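Local atomic coordinates of glycosyl hydrolase family 26 (Bacteroides ovatus, PDB entry 4ZXO), a protein that hydrolyses internal beta-1,4-mannosidic linkages of mannans such as galactomannan as a family 26 beta-mannanase, probably with retention of anomeric configuration. Residues A[101-106]-A[170-175]. Numbering follows the deposited sequence.
Sequences SWHVRN and SWFWWG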
loop_
_atom_site.group_PDB
_atom_site.type_symbol
_atom_site.label_atom_id
_atom_site.label_comp_id
_atom_site.label_asym_id
_atom_site.label_seq_id
_atom_site.Cartn_x
_atom_site.Cartn_y
_atom_site.Cartn_z
ATOM N N SER A 101 4.052 3.367 0.436
ATOM C CA SER A 101 4.952 2.413 1.051
ATOM C C SER A 101 6.312 3.078 1.288
ATOM O O SER A 101 6.517 4.234 0.902
ATOM C CB SER A 101 5.094 1.162 0.176
ATOM O OG SER A 101 5.293 1.536 -1.169
ATOM N N TRP A 102 7.229 2.368 1.934
ATOM C CA TRP A 102 8.506 2.984 2.314
ATOM C C TRP A 102 9.608 1.956 2.228
ATOM O O TRP A 102 9.925 1.276 3.243
ATOM C CB TRP A 102 8.422 3.543 3.771
ATOM C CG TRP A 102 9.575 4.434 4.149
ATOM C CD1 TRP A 102 10.435 5.105 3.303
ATOM C CD2 TRP A 102 9.970 4.771 5.477
ATOM N NE1 TRP A 102 11.358 5.818 4.050
ATOM C CE2 TRP A 102 11.098 5.624 5.379
ATOM C CE3 TRP A 102 9.504 4.397 6.737
ATOM C CZ2 TRP A 102 11.765 6.139 6.498
ATOM C CZ3 TRP A 102 10.153 4.926 7.871
ATOM C CH2 TRP A 102 11.283 5.811 7.742
ATOM N N HIS A 103 10.205 1.837 1.042
ATOM C CA HIS A 103 11.368 0.959 0.929
ATOM C C HIS A 103 12.619 1.725 1.439
ATOM O O HIS A 103 13.470 2.234 0.652
ATOM C CB HIS A 103 11.553 0.483 -0.523
ATOM C CG HIS A 103 10.587 -0.576 -0.933
ATOM N ND1 HIS A 103 9.277 -0.309 -1.289
ATOM C CD2 HIS A 103 10.768 -1.902 -1.129
ATOM C CE1 HIS A 103 8.693 -1.440 -1.673
ATOM N NE2 HIS A 103 9.574 -2.421 -1.572
ATOM N N VAL A 104 12.698 1.808 2.763
ATOM C CA VAL A 104 13.699 2.629 3.440
ATOM C C VAL A 104 15.074 1.967 3.398
ATOM O O VAL A 104 15.213 0.723 3.464
ATOM C CB VAL A 104 13.236 2.874 4.903
ATOM C CG1 VAL A 104 12.899 1.549 5.644
ATOM C CG2 VAL A 104 14.162 3.753 5.743
ATOM N N ARG A 105 16.086 2.825 3.271
ATOM C CA ARG A 105 17.465 2.380 3.268
ATOM C C ARG A 105 17.825 1.672 4.586
ATOM O O ARG A 105 17.133 1.794 5.625
ATOM C CB ARG A 105 18.401 3.594 3.075
ATOM C CG ARG A 105 18.196 4.394 1.807
ATOM C CD ARG A 105 18.583 3.687 0.518
ATOM N NE ARG A 105 20.036 3.412 0.470
ATOM C CZ ARG A 105 20.655 2.891 -0.576
ATOM N NH1 ARG A 105 19.998 2.643 -1.678
ATOM N NH2 ARG A 105 21.965 2.651 -0.529
ATOM N N ASN A 106 18.943 0.960 4.531
ATOM C CA ASN A 106 19.461 0.236 5.688
ATOM C C ASN A 106 20.282 1.221 6.522
ATOM O O ASN A 106 21.348 1.671 6.050
ATOM C CB ASN A 106 20.313 -0.923 5.184
ATOM C CG ASN A 106 20.821 -1.822 6.283
ATOM O OD1 ASN A 106 21.259 -1.360 7.314
ATOM N ND2 ASN A 106 20.753 -3.119 6.064
ATOM N N SER A 170 12.080 -12.650 4.764
ATOM C CA SER A 170 13.387 -12.206 5.271
ATOM C C SER A 170 14.227 -11.566 4.165
ATOM O O SER A 170 15.436 -11.669 4.155
ATOM C CB SER A 170 14.092 -13.373 5.949
ATOM O OG SER A 170 13.356 -13.726 7.142
ATOM N N TRP A 171 13.551 -10.869 3.251
ATOM C CA TRP A 171 14.256 -10.194 2.179
ATOM C C TRP A 171 14.441 -8.698 2.423
ATOM O O TRP A 171 15.136 -8.041 1.635
ATOM C CB TRP A 171 13.543 -10.405 0.848
ATOM C CG TRP A 171 12.081 -10.163 0.876
ATOM C CD1 TRP A 171 11.437 -8.974 0.712
ATOM C CD2 TRP A 171 11.079 -11.156 0.960
ATOM N NE1 TRP A 171 10.069 -9.163 0.765
ATOM C CE2 TRP A 171 9.824 -10.502 0.913
ATOM C CE3 TRP A 171 11.114 -12.538 1.119
ATOM C CZ2 TRP A 171 8.593 -11.189 0.928
ATOM C CZ3 TRP A 171 9.843 -13.241 1.160
ATOM C CH2 TRP A 171 8.621 -12.544 1.087
ATOM N N PHE A 172 13.834 -8.154 3.490
ATOM C CA PHE A 172 14.109 -6.780 3.906
ATOM C C PHE A 172 14.824 -6.774 5.253
ATOM O O PHE A 172 14.717 -7.748 6.024
ATOM C CB PHE A 172 12.785 -5.982 4.060
ATOM C CG PHE A 172 12.033 -5.806 2.774
ATOM C CD1 PHE A 172 12.704 -5.395 1.620
ATOM C CD2 PHE A 172 10.659 -6.004 2.722
ATOM C CE1 PHE A 172 12.002 -5.160 0.452
ATOM C CE2 PHE A 172 9.958 -5.801 1.562
ATOM C CZ PHE A 172 10.614 -5.367 0.423
ATOM N N TRP A 173 15.512 -5.672 5.569
ATOM C CA TRP A 173 16.318 -5.689 6.786
ATOM C C TRP A 173 15.499 -5.676 8.082
ATOM O O TRP A 173 16.042 -5.917 9.161
ATOM C CB TRP A 173 17.326 -4.497 6.783
ATOM C CG TRP A 173 16.791 -3.119 6.677
ATOM C CD1 TRP A 173 16.754 -2.319 5.540
ATOM C CD2 TRP A 173 16.280 -2.312 7.751
ATOM N NE1 TRP A 173 16.225 -1.091 5.854
ATOM C CE2 TRP A 173 15.928 -1.055 7.198
ATOM C CE3 TRP A 173 16.070 -2.534 9.135
ATOM C CZ2 TRP A 173 15.414 0.001 7.985
ATOM C CZ3 TRP A 173 15.540 -1.483 9.921
ATOM C CH2 TRP A 173 15.212 -0.226 9.337
ATOM N N TRP A 174 14.178 -5.447 7.965
ATOM C CA TRP A 174 13.225 -5.551 9.087
ATOM C C TRP A 174 12.458 -6.874 9.064
ATOM O O TRP A 174 11.481 -7.013 9.785
ATOM C CB TRP A 174 12.230 -4.403 9.050
ATOM C CG TRP A 174 11.441 -4.312 7.750
ATOM C CD1 TRP A 174 10.300 -5.014 7.430
ATOM C CD2 TRP A 174 11.743 -3.506 6.611
ATOM N NE1 TRP A 174 9.865 -4.684 6.165
ATOM C CE2 TRP A 174 10.736 -3.762 5.630
ATOM C CE3 TRP A 174 12.783 -2.617 6.310
ATOM C CZ2 TRP A 174 10.697 -3.095 4.406
ATOM C CZ3 TRP A 174 12.816 -2.009 5.047
ATOM C CH2 TRP A 174 11.749 -2.246 4.116
ATOM N N GLY A 175 12.899 -7.816 8.236
ATOM C CA GLY A 175 12.176 -9.067 8.078
ATOM C C GLY A 175 12.374 -10.106 9.198
ATOM O O GLY A 175 13.109 -9.869 10.192
#
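Two loops that follow neighbouring parallel strands of the TIM barrel, 97-101 and 159-162, meet where W173 reaches from 170-175 onto V104, R105 and N106. W173 is the second residue of a type I beta turn running from F172 to G175 and closed by the hydrogen bond from G175 N to F172 O. Its CG sits between the backbone N and the carbonyl carbon (chi1 58°), which swings the indole across to the other loop. There W173 NE1 donates to V104 O at 3.2 Å, with an N-H...O angle of 157°; the acceptor lies near the indole plane, whereas the donor stands above the carbonyl plane. R105 O lies close by, 3.0 Å from W173 NE1. N106 covers one face of the indole with a CH-pi contact, its CA 3.9 Å from the centroid of the W173 five-membered ring, while ND2 reaches W173 CB. Hydrogen bonds from the backbone N of K108 and T109 to N106 OD1 hold the amide in place. V104 CG1 packs against W173 and W174, 3.8 Å from W173 CZ2 and 3.6 Å from W174 CZ3. W174 CE3 in turn lies over the W173 indole, on the ring's other face from N106 CA, and W174 NE1 is held by H165 O. Farther along, the H103 and F172 rings meet obliquely, NE2 of H103 3.7 Å from CZ of F172, with H103 ND1 hydrogen-bonded to D64 OD1. An alanine in place of W173 removes the indole donor and would probably leave V104 O relying on S113 OG, with a gap between N106 and W174. In this buried interface of rings, the V104 side chain and backbone carbonyls, the directional bond from W173 NE1 to V104 O and the packing of N106 and W174 on opposite faces together probably hold the indole's orientation.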